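Local coordinates for protein 4-hydroxy-tetrahydrodipicolinate synthase (Methylacidiphilum fumariolicum SolV, PDB 6T3T) that probably catalyses the condensation of pyruvate with aspartate beta-semialdehyde to 4-hydroxy-tetrahydrodipicolinate, a step of lysine biosynthesis, at residues 172-177 with 182-187; 130-135 with 146-151; 150-155 with 177-182; 191-196 with 220-225. All coordinates share one frame; numbering follows the deposited sequence.

Interaction 1: 172-177 with 182-187; sequences SQLVEA and FSILSG
In the beta-alpha-beta unit made by strand 158-163, helix 168-177 and strand 183-186, the helix packs back onto the strand that follows it through L174, V175 and I184. I184 points from the strand toward the helix, and its terminal methyl does all the touching: CD1 comes 3.6 Å from L174 CB and 3.4 Å from V175 CG1. The second distance is tighter than ordinary carbon-carbon contact. The V175 and I184 side chains cross at about a right angle, so the valine offers one methyl to the end of the isoleucine instead of lying along it. In I184, CG1 stands anti to the carbonyl carbon (chi1 -55°), which leaves the long branch to carry CD1 up to the helix. A beta-branched chain with one longer arm suits this place, since it bridges a gap that holds the nearest CA atoms, those of L174 and I184, 7.9 Å apart. L174 also rests on E163 and I184 on I161, so the preceding strand shares the layer, while the next residue, L185, packs on V204. Here the strands close into an eight-stranded parallel barrel, and such a layer of outer helices against them is typical of the TIM-barrel fold.

Interaction 2: 130-135 with 146-151; sequences ILLYNI and DTVKRL. With SO4 (sulfate ion), chain E.
This is a buried, wholly apolar contact between barrel strand 130-134 and the outer helix 145-154, carried by L132 against V148 and L151. L132 CD1 lies 3.9 Å from L151 CD1 and 4.3 Å from V148 CG2, reaching two residues on neighbouring turns of the helix. Its CG is anti to the carbonyl carbon (chi1 -58°), and the extended leucine thus brings that methyl across to the helix. Leucine fits because a branched end can meet two partners at once; F119 of helix 112-125 and I161 add to the same pocket. Y133, the next residue, faces the other way and is the predicted proton donor/acceptor. One face of its ring is covered by I135 CG2, 3.7 Å above the plane and offset toward the rim, while Y107 of the third subunit packs against it. O3 of a sulfate ion, probably from the crystallisation liquor, sits at the ring edge, and Y133 OH lies 3.3 Å from it, at most a weak hydrogen bond. A phenylalanine at Y133 lacks this hydroxyl, and the sulfate would probably rely more on T44 OG1 and T45 N. Outward leucine to helix, inward tyrosine toward the predicted active site: the strand shows the two-sided pattern of a TIM-barrel enzyme of the DapA family.

Interaction 3: 150-155 with 177-182; sequences RLVEKN and ALPGEF
Helix 145-154 runs out at K154, and V152 on its last turn faces the loop 177-182, with the CA atoms of V152 and L178 8.0 Å apart. Where helix 168-177 has ended, P179 to F182 form a type I beta turn. The contact thus ties the end of one outer helix of the TIM barrel to the loop leading from the next helix into strand 183-186. V152 suits the place because its two methyls spread from one branched carbon: CG2 lies 3.6 Å from both L178 CD2 and F182 CE1, and CG1 approaches P179 CD more distantly. CG of F182 is anti to the backbone N (chi1 -177°), which extends the ring toward the valine. L178 CD2 also sits 3.4 Å above the F182 ring plane, over its centre. N155 ND2 donates to L151 O at 2.9 Å and also bonds S120 OG. With only carbons meeting across it, the contact probably rests on close fit and partial shielding from water, while polar bonds lie within each segment.

Interaction 4: 191-196 with 220-225; sequences LTLPFL and RLYLEG
The striking feature here is one tyrosine ring resting against two leucines about a turn apart on helix 192-197, L193 and L196, both on the same side of the Y222 ring plane and each approaching obliquely. L193 CD1 comes to 3.3 Å from Y222 CD1, a very close approach, and 3.8 Å from CE1 of the same ring. Toward the opposite rim, L196 CB is 3.8 Å from Y222 CD2. The leucine's CD2 meanwhile reaches 3.6 Å from Y222 CB, so L196 and the tyrosine slide past each other in opposite directions, whereas L193 and Y222 cross at about a right angle. CG of L193 lies anti to the backbone N (chi1 175°), which turns its end toward the ring although its CB does not point there. A broad flat side chain suits the buried position because it can lie across the ends of two leucines on one helix. Replacing Y222 by alanine takes away the ring, and L193 CD1 and L196 CB would probably lose their shared aromatic partner, with a gap opening between the helices. The helix bearing Y222 closes in a Schellman motif, with G225 at positive phi as its C-prime residue. Helix 227-243 follows directly; its P227 touches Y222, as does P227 of the second subunit. L193 packs on H234 of helix 227-243, while F195 rests on V168 and V171 of helix 168-177.

Between their segments all four contacts are apolar, but they differ in depth and in what they join; interaction 2 also brings the Y133 hydroxyl to a sulfate. Interactions 1 and 2 pack outer helices on the barrel strands, and both are buried. Interaction 3 lies farther from the centre of the chain and is partly exposed, with P179 joining in and a loop as partner. It shares helix 145-154 with interaction 2 and A177 and F182 with interaction 1; V148 of interaction 2 touches both L178 and F182. Interaction 4 is again buried, yet it joins two helices and stands apart from 2 and 3. It meets interaction 1 through S186 and T192, and both touch the second subunit.

Interaction 1: 172-177 with 182-187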
loop_
_atom_site.group_PDB
_atom_site.type_symbol
_atom_site.label_atom_id
_atom_site.label_comp_id
_atom_site.label_asym_id
_atom_site.label_seq_id
_atom_site.Cartn_x
_atom_site.Cartn_y
_atom_site.Cartn_z
ATOM N N SER A 172 -14.170 9.472 -12.010
ATOM C CA SER A 172 -14.524 10.889 -11.891
ATOM C C SER A 172 -13.439 11.792 -12.462
ATOM O O SER A 172 -13.748 12.807 -13.097
ATOM C CB SER A 172 -14.786 11.266 -10.426
ATOM O OG SER A 172 -15.962 10.654 -9.947
ATOM N N GLN A 173 -12.160 11.460 -12.224
ATOM C CA GLN A 173 -11.073 12.259 -12.798
ATOM C C GLN A 173 -11.048 12.146 -14.321
ATOM O O GLN A 173 -10.840 13.144 -15.028
ATOM C CB GLN A 173 -9.723 11.835 -12.199
ATOM C CG GLN A 173 -9.467 12.386 -10.769
ATOM C CD GLN A 173 -8.442 11.581 -9.949
ATOM O OE1 GLN A 173 -8.141 10.434 -10.260
ATOM N NE2 GLN A 173 -7.933 12.187 -8.875
ATOM N N LEU A 174 -11.254 10.940 -14.846
ATOM C CA LEU A 174 -11.250 10.756 -16.294
ATOM C C LEU A 174 -12.383 11.542 -16.953
ATOM O O LEU A 174 -12.177 12.185 -17.995
ATOM C CB LEU A 174 -11.324 9.265 -16.623
ATOM C CG LEU A 174 -10.035 8.513 -16.306
ATOM C CD1 LEU A 174 -10.225 6.997 -16.363
ATOM C CD2 LEU A 174 -8.942 8.972 -17.272
ATOM N N VAL A 175 -13.593 11.508 -16.366
ATOM C CA VAL A 175 -14.696 12.282 -16.941
ATOM C C VAL A 175 -14.411 13.788 -16.838
ATOM O O VAL A 175 -14.672 14.538 -17.786
ATOM C CB VAL A 175 -16.049 11.873 -16.324
ATOM C CG1 VAL A 175 -16.352 10.420 -16.635
ATOM C CG2 VAL A 175 -16.037 12.024 -14.864
ATOM N N GLU A 176 -13.805 14.250 -15.732
ATOM C CA GLU A 176 -13.375 15.653 -15.686
ATOM C C GLU A 176 -12.464 15.993 -16.857
ATOM O O GLU A 176 -12.591 17.061 -17.460
ATOM C CB GLU A 176 -12.566 15.959 -14.421
ATOM C CG GLU A 176 -13.213 16.753 -13.317
ATOM C CD GLU A 176 -13.868 18.048 -13.762
ATOM O OE1 GLU A 176 -13.193 19.032 -14.145
ATOM O OE2 GLU A 176 -15.102 18.084 -13.669
ATOM N N ALA A 177 -11.522 15.103 -17.182
ATOM C CA ALA A 177 -10.441 15.482 -18.078
ATOM C C ALA A 177 -10.720 15.200 -19.545
ATOM O O ALA A 177 -10.084 15.820 -20.402
ATOM C CB ALA A 177 -9.140 14.787 -17.668
ATOM N N PHE A 182 -15.351 10.055 -25.420
ATOM C CA PHE A 182 -14.427 9.062 -24.884
ATOM C C PHE A 182 -15.167 8.138 -23.919
ATOM O O PHE A 182 -15.918 8.605 -23.059
ATOM C CB PHE A 182 -13.285 9.784 -24.172
ATOM C CG PHE A 182 -12.215 8.876 -23.632
ATOM C CD1 PHE A 182 -11.232 8.368 -24.464
ATOM C CD2 PHE A 182 -12.164 8.584 -22.286
ATOM C CE1 PHE A 182 -10.225 7.581 -23.949
ATOM C CE2 PHE A 182 -11.188 7.792 -21.769
ATOM C CZ PHE A 182 -10.211 7.284 -22.599
ATOM N N SER A 183 -14.989 6.835 -24.083
ATOM C CA SER A 183 -15.766 5.843 -23.346
ATOM C C SER A 183 -14.938 5.206 -22.240
ATOM O O SER A 183 -13.909 4.587 -22.516
ATOM C CB SER A 183 -16.284 4.769 -24.288
ATOM O OG SER A 183 -17.146 5.347 -25.216
ATOM N N ILE A 184 -15.367 5.359 -20.989
ATOM C CA ILE A 184 -14.722 4.671 -19.878
ATOM C C ILE A 184 -15.517 3.416 -19.564
ATOM O O ILE A 184 -16.720 3.489 -19.287
ATOM C CB ILE A 184 -14.604 5.553 -18.633
ATOM C CG1 ILE A 184 -13.891 6.869 -18.977
ATOM C CG2 ILE A 184 -13.847 4.758 -17.548
ATOM C CD1 ILE A 184 -14.384 8.038 -18.147
ATOM N N LEU A 185 -14.850 2.267 -19.587
ATOM C CA LEU A 185 -15.473 0.979 -19.299
ATOM C C LEU A 185 -14.916 0.404 -18.005
ATOM O O LEU A 185 -13.715 0.541 -17.703
ATOM C CB LEU A 185 -15.259 -0.016 -20.455
ATOM C CG LEU A 185 -15.529 0.583 -21.839
ATOM C CD1 LEU A 185 -14.925 -0.266 -22.987
ATOM C CD2 LEU A 185 -17.034 0.830 -22.047
ATOM N N SER A 186 -15.798 -0.205 -17.218
ATOM C CA SER A 186 -15.329 -0.956 -16.064
ATOM C C SER A 186 -14.481 -2.128 -16.530
ATOM O O SER A 186 -14.813 -2.813 -17.504
ATOM C CB SER A 186 -16.501 -1.467 -15.233
ATOM O OG SER A 186 -16.012 -2.136 -14.068
ATOM N N GLY A 187 -13.364 -2.345 -15.845
ATOM C CA GLY A 187 -12.624 -3.566 -16.011
ATOM C C GLY A 187 -12.773 -4.513 -14.845
ATOM O O GLY A 187 -12.003 -5.478 -14.749
#

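Interaction 2: 130-135 with 146-151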
loop_
_atom_site.group_PDB
_atom_site.type_symbol
_atom_site.label_atom_id
_atom_site.label_comp_id
_atom_site.label_asym_id
_atom_site.label_seq_id
_atom_site.Cartn_x
_atom_site.Cartn_y
_atom_site.Cartn_z
ATOM N N ILE A 130 -8.915 2.228 -30.738
ATOM C CA ILE A 130 -8.102 1.652 -29.672
ATOM C C ILE A 130 -8.770 1.882 -28.320
ATOM O O ILE A 130 -9.244 2.985 -28.039
ATOM C CB ILE A 130 -6.692 2.253 -29.673
ATOM C CG1 ILE A 130 -5.846 1.546 -30.746
ATOM C CG2 ILE A 130 -6.053 2.132 -28.291
ATOM C CD1 ILE A 130 -4.746 2.384 -31.271
ATOM N N LEU A 131 -8.844 0.834 -27.505
ATOM C CA LEU A 131 -9.174 0.959 -26.087
ATOM C C LEU A 131 -7.893 0.768 -25.284
ATOM O O LEU A 131 -7.203 -0.242 -25.451
ATOM C CB LEU A 131 -10.235 -0.067 -25.671
ATOM C CG LEU A 131 -11.663 0.016 -26.233
ATOM C CD1 LEU A 131 -12.400 -1.284 -25.932
ATOM C CD2 LEU A 131 -12.456 1.187 -25.635
ATOM N N LEU A 132 -7.552 1.752 -24.457
ATOM C CA LEU A 132 -6.483 1.595 -23.488
ATOM C C LEU A 132 -6.941 0.651 -22.388
ATOM O O LEU A 132 -8.138 0.411 -22.201
ATOM C CB LEU A 132 -6.095 2.946 -22.866
ATOM C CG LEU A 132 -5.630 4.080 -23.795
ATOM C CD1 LEU A 132 -5.285 5.342 -23.000
ATOM C CD2 LEU A 132 -4.437 3.628 -24.689
ATOM N N TYR A 133 -5.984 0.112 -21.638
ATOM C CA TYR A 133 -6.345 -0.811 -20.574
ATOM C C TYR A 133 -5.416 -0.574 -19.389
ATOM O O TYR A 133 -4.237 -0.919 -19.436
ATOM C CB TYR A 133 -6.306 -2.243 -21.089
ATOM C CG TYR A 133 -6.580 -3.366 -20.115
ATOM C CD1 TYR A 133 -7.180 -3.147 -18.884
ATOM C CD2 TYR A 133 -6.254 -4.664 -20.463
ATOM C CE1 TYR A 133 -7.412 -4.192 -18.011
ATOM C CE2 TYR A 133 -6.490 -5.716 -19.616
ATOM C CZ TYR A 133 -7.062 -5.485 -18.395
ATOM O OH TYR A 133 -7.267 -6.567 -17.583
ATOM N N ASN A 134 -5.948 0.057 -18.344
ATOM C CA ASN A 134 -5.179 0.393 -17.153
ATOM C C ASN A 134 -5.450 -0.657 -16.087
ATOM O O ASN A 134 -6.593 -0.813 -15.648
ATOM C CB ASN A 134 -5.542 1.771 -16.628
ATOM C CG ASN A 134 -4.751 2.116 -15.399
ATOM O OD1 ASN A 134 -3.522 1.938 -15.380
ATOM N ND2 ASN A 134 -5.443 2.524 -14.334
ATOM N N ILE A 135 -4.415 -1.383 -15.681
ATOM C CA ILE A 135 -4.570 -2.360 -14.604
ATOM C C ILE A 135 -3.270 -2.409 -13.806
ATOM O O ILE A 135 -2.413 -3.280 -14.041
ATOM C CB ILE A 135 -5.020 -3.742 -15.139
ATOM C CG1 ILE A 135 -5.186 -4.741 -13.983
ATOM C CG2 ILE A 135 -4.124 -4.283 -16.303
ATOM C CD1 ILE A 135 -6.152 -5.836 -14.299
ATOM N N ASP A 146 -3.660 12.486 -16.749
ATOM C CA ASP A 146 -3.079 13.447 -17.675
ATOM C C ASP A 146 -2.515 12.750 -18.902
ATOM O O ASP A 146 -2.647 13.257 -20.024
ATOM C CB ASP A 146 -1.983 14.250 -16.978
ATOM C CG ASP A 146 -1.198 15.083 -17.930
ATOM O OD1 ASP A 146 -1.693 16.180 -18.281
ATOM O OD2 ASP A 146 -0.102 14.629 -18.359
ATOM N N THR A 147 -1.942 11.552 -18.711
ATOM C CA THR A 147 -1.415 10.771 -19.831
ATOM C C THR A 147 -2.530 10.327 -20.759
ATOM O O THR A 147 -2.390 10.421 -21.980
ATOM C CB THR A 147 -0.643 9.545 -19.329
ATOM O OG1 THR A 147 0.481 9.975 -18.558
ATOM C CG2 THR A 147 -0.137 8.662 -20.504
ATOM N N VAL A 148 -3.639 9.831 -20.200
ATOM C CA VAL A 148 -4.820 9.529 -21.016
ATOM C C VAL A 148 -5.279 10.771 -21.783
ATOM O O VAL A 148 -5.611 10.697 -22.974
ATOM C CB VAL A 148 -5.959 8.962 -20.140
ATOM C CG1 VAL A 148 -7.167 8.709 -20.975
ATOM C CG2 VAL A 148 -5.538 7.673 -19.437
ATOM N N LYS A 149 -5.305 11.931 -21.120
ATOM C CA LYS A 149 -5.792 13.138 -21.781
ATOM C C LYS A 149 -4.900 13.520 -22.957
ATOM O O LYS A 149 -5.392 13.772 -24.062
ATOM C CB LYS A 149 -5.876 14.298 -20.785
ATOM C CG LYS A 149 -6.539 15.551 -21.375
ATOM C CD LYS A 149 -6.705 16.660 -20.321
ATOM C CE LYS A 149 -5.600 17.687 -20.398
ATOM N NZ LYS A 149 -5.985 18.965 -19.718
ATOM N N ARG A 150 -3.575 13.508 -22.749
ATOM C CA ARG A 150 -2.636 13.836 -23.829
ATOM C C ARG A 150 -2.748 12.843 -24.976
ATOM O O ARG A 150 -2.694 13.221 -26.154
ATOM C CB ARG A 150 -1.187 13.840 -23.311
ATOM C CG ARG A 150 -0.805 14.985 -22.369
ATOM C CD ARG A 150 0.557 14.730 -21.662
ATOM N NE ARG A 150 1.650 14.594 -22.637
ATOM C CZ ARG A 150 2.806 13.966 -22.417
ATOM N NH1 ARG A 150 3.058 13.387 -21.238
ATOM N NH2 ARG A 150 3.715 13.913 -23.391
ATOM N N LEU A 151 -2.876 11.560 -24.645
ATOM C CA LEU A 151 -2.994 10.532 -25.674
ATOM C C LEU A 151 -4.212 10.789 -26.563
ATOM O O LEU A 151 -4.168 10.553 -27.772
ATOM C CB LEU A 151 -3.047 9.139 -25.027
ATOM C CG LEU A 151 -1.714 8.520 -24.544
ATOM C CD1 LEU A 151 -1.909 7.192 -23.791
ATOM C CD2 LEU A 151 -0.682 8.337 -25.705
HETATM S S SO4 E . -8.867 -9.083 -19.984
HETATM O O1 SO4 E . -9.155 -10.492 -20.271
HETATM O O2 SO4 E . -9.334 -8.195 -21.040
HETATM O O3 SO4 E . -7.423 -8.879 -19.949
HETATM O O4 SO4 E . -9.526 -8.746 -18.731
#

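Interaction 3: 150-155 with 177-182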
loop_
_atom_site.group_PDB
_atom_site.type_symbol
_atom_site.label_atom_id
_atom_site.label_comp_id
_atom_site.label_asym_id
_atom_site.label_seq_id
_atom_site.Cartn_x
_atom_site.Cartn_y
_atom_site.Cartn_z
ATOM N N ARG A 150 -3.575 13.508 -22.749
ATOM C CA ARG A 150 -2.636 13.836 -23.829
ATOM C C ARG A 150 -2.748 12.843 -24.976
ATOM O O ARG A 150 -2.694 13.221 -26.154
ATOM C CB ARG A 150 -1.187 13.840 -23.311
ATOM C CG ARG A 150 -0.805 14.985 -22.369
ATOM C CD ARG A 150 0.557 14.730 -21.662
ATOM N NE ARG A 150 1.650 14.594 -22.637
ATOM C CZ ARG A 150 2.806 13.966 -22.417
ATOM N NH1 ARG A 150 3.058 13.387 -21.238
ATOM N NH2 ARG A 150 3.715 13.913 -23.391
ATOM N N LEU A 151 -2.876 11.560 -24.645
ATOM C CA LEU A 151 -2.994 10.532 -25.674
ATOM C C LEU A 151 -4.212 10.789 -26.563
ATOM O O LEU A 151 -4.168 10.553 -27.772
ATOM C CB LEU A 151 -3.047 9.139 -25.027
ATOM C CG LEU A 151 -1.714 8.520 -24.544
ATOM C CD1 LEU A 151 -1.909 7.192 -23.791
ATOM C CD2 LEU A 151 -0.682 8.337 -25.705
ATOM N N VAL A 152 -5.318 11.240 -25.975
ATOM C CA VAL A 152 -6.529 11.468 -26.750
ATOM C C VAL A 152 -6.428 12.757 -27.555
ATOM O O VAL A 152 -6.911 12.822 -28.692
ATOM C CB VAL A 152 -7.746 11.445 -25.817
ATOM C CG1 VAL A 152 -9.032 11.869 -26.560
ATOM C CG2 VAL A 152 -7.873 10.052 -25.232
ATOM N N GLU A 153 -5.795 13.790 -26.987
ATOM C CA GLU A 153 -5.540 15.007 -27.755
ATOM C C GLU A 153 -4.784 14.692 -29.040
ATOM O O GLU A 153 -5.097 15.245 -30.100
ATOM C CB GLU A 153 -4.753 16.023 -26.924
ATOM C CG GLU A 153 -5.565 16.768 -25.859
ATOM C CD GLU A 153 -4.671 17.514 -24.871
ATOM O OE1 GLU A 153 -3.433 17.413 -25.005
ATOM O OE2 GLU A 153 -5.186 18.195 -23.959
ATOM N N LYS A 154 -3.824 13.768 -28.981
ATOM C CA LYS A 154 -2.903 13.563 -30.094
ATOM C C LYS A 154 -3.225 12.350 -30.955
ATOM O O LYS A 154 -2.676 12.234 -32.049
ATOM C CB LYS A 154 -1.479 13.403 -29.552
ATOM C CG LYS A 154 -0.393 14.052 -30.418
ATOM C CD LYS A 154 -0.149 15.507 -29.983
ATOM C CE LYS A 154 0.415 15.579 -28.577
ATOM N NZ LYS A 154 -0.056 16.801 -27.859
ATOM N N ASN A 155 -4.136 11.486 -30.536
ATOM C CA ASN A 155 -4.402 10.251 -31.267
ATOM C C ASN A 155 -5.919 10.102 -31.300
ATOM O O ASN A 155 -6.517 9.621 -30.335
ATOM C CB ASN A 155 -3.753 9.045 -30.598
ATOM C CG ASN A 155 -2.254 9.197 -30.420
ATOM O OD1 ASN A 155 -1.475 9.013 -31.367
ATOM N ND2 ASN A 155 -1.835 9.522 -29.202
ATOM N N ALA A 177 -11.522 15.103 -17.182
ATOM C CA ALA A 177 -10.441 15.482 -18.078
ATOM C C ALA A 177 -10.720 15.200 -19.545
ATOM O O ALA A 177 -10.084 15.820 -20.402
ATOM C CB ALA A 177 -9.140 14.787 -17.668
ATOM N N LEU A 178 -11.649 14.317 -19.871
ATOM C CA LEU A 178 -11.764 13.852 -21.240
ATOM C C LEU A 178 -13.114 14.218 -21.836
ATOM O O LEU A 178 -14.051 14.556 -21.105
ATOM C CB LEU A 178 -11.536 12.336 -21.292
ATOM C CG LEU A 178 -10.011 12.151 -21.408
ATOM C CD1 LEU A 178 -9.295 12.049 -20.065
ATOM C CD2 LEU A 178 -9.641 10.995 -22.294
ATOM N N PRO A 179 -13.220 14.266 -23.169
ATOM C CA PRO A 179 -14.502 14.628 -23.794
ATOM C C PRO A 179 -15.549 13.557 -23.539
ATOM O O PRO A 179 -15.251 12.421 -23.158
ATOM C CB PRO A 179 -14.179 14.725 -25.289
ATOM C CG PRO A 179 -12.662 14.741 -25.373
ATOM C CD PRO A 179 -12.192 13.961 -24.179
ATOM N N GLY A 180 -16.799 13.914 -23.830
ATOM C CA GLY A 180 -17.878 12.962 -23.636
ATOM C C GLY A 180 -17.833 11.777 -24.581
ATOM O O GLY A 180 -18.331 10.694 -24.245
ATOM N N GLU A 181 -17.252 11.953 -25.771
ATOM C CA GLU A 181 -17.242 10.857 -26.732
ATOM C C GLU A 181 -16.290 9.751 -26.309
ATOM O O GLU A 181 -16.412 8.626 -26.801
ATOM C CB GLU A 181 -16.867 11.355 -28.130
ATOM C CG GLU A 181 -17.926 12.232 -28.813
ATOM C CD GLU A 181 -18.975 11.428 -29.604
ATOM O OE1 GLU A 181 -18.820 10.185 -29.764
ATOM O OE2 GLU A 181 -19.943 12.060 -30.090
ATOM N N PHE A 182 -15.351 10.055 -25.420
ATOM C CA PHE A 182 -14.427 9.062 -24.884
ATOM C C PHE A 182 -15.167 8.138 -23.919
ATOM O O PHE A 182 -15.918 8.605 -23.059
ATOM C CB PHE A 182 -13.285 9.784 -24.172
ATOM C CG PHE A 182 -12.215 8.876 -23.632
ATOM C CD1 PHE A 182 -11.232 8.368 -24.464
ATOM C CD2 PHE A 182 -12.164 8.584 -22.286
ATOM C CE1 PHE A 182 -10.225 7.581 -23.949
ATOM C CE2 PHE A 182 -11.188 7.792 -21.769
ATOM C CZ PHE A 182 -10.211 7.284 -22.599
#

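Interaction 4: 191-196 with 220-225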
loop_
_atom_site.group_PDB
_atom_site.type_symbol
_atom_site.label_atom_id
_atom_site.label_comp_id
_atom_site.label_asym_id
_atom_site.label_seq_id
_atom_site.Cartn_x
_atom_site.Cartn_y
_atom_site.Cartn_z
ATOM N N LEU A 191 -17.185 -3.504 -9.626
ATOM C CA LEU A 191 -17.220 -2.049 -9.589
ATOM C C LEU A 191 -17.998 -1.446 -10.751
ATOM O O LEU A 191 -18.067 -0.218 -10.849
ATOM C CB LEU A 191 -15.786 -1.497 -9.584
ATOM C CG LEU A 191 -14.922 -1.879 -8.380
ATOM C CD1 LEU A 191 -13.513 -1.326 -8.536
ATOM C CD2 LEU A 191 -15.539 -1.333 -7.139
ATOM N N THR A 192 -18.576 -2.280 -11.637
ATOM C CA THR A 192 -19.280 -1.766 -12.809
ATOM C C THR A 192 -20.367 -0.777 -12.402
ATOM O O THR A 192 -20.399 0.356 -12.896
ATOM C CB THR A 192 -19.883 -2.912 -13.623
ATOM O OG1 THR A 192 -18.844 -3.650 -14.239
ATOM C CG2 THR A 192 -20.845 -2.420 -14.696
ATOM N N LEU A 193 -21.244 -1.172 -11.466
ATOM C CA LEU A 193 -22.341 -0.273 -11.108
ATOM C C LEU A 193 -21.863 1.054 -10.531
ATOM O O LEU A 193 -22.367 2.103 -10.964
ATOM C CB LEU A 193 -23.317 -0.968 -10.153
ATOM C CG LEU A 193 -24.417 -0.024 -9.657
ATOM C CD1 LEU A 193 -25.334 0.358 -10.799
ATOM C CD2 LEU A 193 -25.221 -0.693 -8.549
ATOM N N PRO A 194 -20.950 1.097 -9.549
ATOM C CA PRO A 194 -20.470 2.412 -9.095
ATOM C C PRO A 194 -19.708 3.167 -10.184
ATOM O O PRO A 194 -19.743 4.409 -10.199
ATOM C CB PRO A 194 -19.619 2.086 -7.844
ATOM C CG PRO A 194 -19.367 0.604 -7.870
ATOM C CD PRO A 194 -20.422 -0.024 -8.741
ATOM N N PHE A 195 -19.038 2.461 -11.102
ATOM C CA PHE A 195 -18.370 3.132 -12.216
ATOM C C PHE A 195 -19.387 3.852 -13.093
ATOM O O PHE A 195 -19.186 5.009 -13.462
ATOM C CB PHE A 195 -17.546 2.134 -13.036
ATOM C CG PHE A 195 -16.104 1.936 -12.535
ATOM C CD1 PHE A 195 -15.774 2.093 -11.214
ATOM C CD2 PHE A 195 -15.090 1.612 -13.417
ATOM C CE1 PHE A 195 -14.469 1.901 -10.774
ATOM C CE2 PHE A 195 -13.771 1.421 -12.978
ATOM C CZ PHE A 195 -13.467 1.575 -11.667
ATOM N N LEU A 196 -20.491 3.168 -13.434
ATOM C CA LEU A 196 -21.601 3.758 -14.191
ATOM C C LEU A 196 -22.158 5.029 -13.536
ATOM O O LEU A 196 -22.487 6.005 -14.221
ATOM C CB LEU A 196 -22.728 2.719 -14.299
ATOM C CG LEU A 196 -22.802 1.754 -15.483
ATOM C CD1 LEU A 196 -21.425 1.266 -15.913
ATOM C CD2 LEU A 196 -23.686 0.591 -15.101
ATOM N N ARG A 220 -27.468 -2.069 -18.982
ATOM C CA ARG A 220 -28.603 -1.436 -19.652
ATOM C C ARG A 220 -29.552 -0.790 -18.645
ATOM O O ARG A 220 -29.992 0.339 -18.852
ATOM C CB ARG A 220 -29.357 -2.458 -20.513
ATOM C CG ARG A 220 -28.651 -2.810 -21.798
ATOM C CD ARG A 220 -29.551 -3.618 -22.729
ATOM N NE ARG A 220 -29.851 -4.963 -22.223
ATOM C CZ ARG A 220 -28.975 -5.961 -22.161
ATOM N NH1 ARG A 220 -27.717 -5.772 -22.551
ATOM N NH2 ARG A 220 -29.345 -7.156 -21.702
ATOM N N LEU A 221 -29.864 -1.494 -17.542
ATOM C CA LEU A 221 -30.739 -0.942 -16.509
ATOM C C LEU A 221 -30.238 0.410 -16.024
ATOM O O LEU A 221 -30.994 1.385 -15.972
ATOM C CB LEU A 221 -30.858 -1.913 -15.331
ATOM C CG LEU A 221 -31.780 -3.103 -15.638
ATOM C CD1 LEU A 221 -31.535 -4.276 -14.688
ATOM C CD2 LEU A 221 -33.245 -2.669 -15.631
ATOM N N TYR A 222 -28.947 0.514 -15.734
ATOM C CA TYR A 222 -28.463 1.799 -15.258
ATOM C C TYR A 222 -28.518 2.847 -16.366
ATOM O O TYR A 222 -28.968 3.977 -16.136
ATOM C CB TYR A 222 -27.045 1.680 -14.664
ATOM C CG TYR A 222 -26.810 2.797 -13.668
ATOM C CD1 TYR A 222 -27.211 2.660 -12.342
ATOM C CD2 TYR A 222 -26.284 4.015 -14.071
ATOM C CE1 TYR A 222 -27.056 3.679 -11.440
ATOM C CE2 TYR A 222 -26.110 5.050 -13.165
ATOM C CZ TYR A 222 -26.514 4.882 -11.856
ATOM O OH TYR A 222 -26.371 5.905 -10.938
ATOM N N LEU A 223 -28.101 2.487 -17.581
ATOM C CA LEU A 223 -28.024 3.498 -18.637
ATOM C C LEU A 223 -29.396 4.021 -19.031
ATOM O O LEU A 223 -29.498 5.139 -19.563
ATOM C CB LEU A 223 -27.290 2.944 -19.857
ATOM C CG LEU A 223 -25.805 2.715 -19.599
ATOM C CD1 LEU A 223 -25.123 2.072 -20.807
ATOM C CD2 LEU A 223 -25.170 4.050 -19.293
ATOM N N GLU A 224 -30.460 3.237 -18.822
ATOM C CA GLU A 224 -31.804 3.724 -19.115
ATOM C C GLU A 224 -32.519 4.330 -17.890
ATOM O O GLU A 224 -33.733 4.565 -17.945
ATOM C CB GLU A 224 -32.629 2.624 -19.811
ATOM C CG GLU A 224 -33.092 1.443 -19.021
ATOM C CD GLU A 224 -33.282 0.208 -19.908
ATOM O OE1 GLU A 224 -32.702 0.151 -21.000
ATOM O OE2 GLU A 224 -34.026 -0.720 -19.527
ATOM N N GLY A 225 -31.787 4.671 -16.829
ATOM C CA GLY A 225 -32.386 5.384 -15.714
ATOM C C GLY A 225 -33.186 4.551 -14.724
ATOM O O GLY A 225 -34.169 5.037 -14.154
#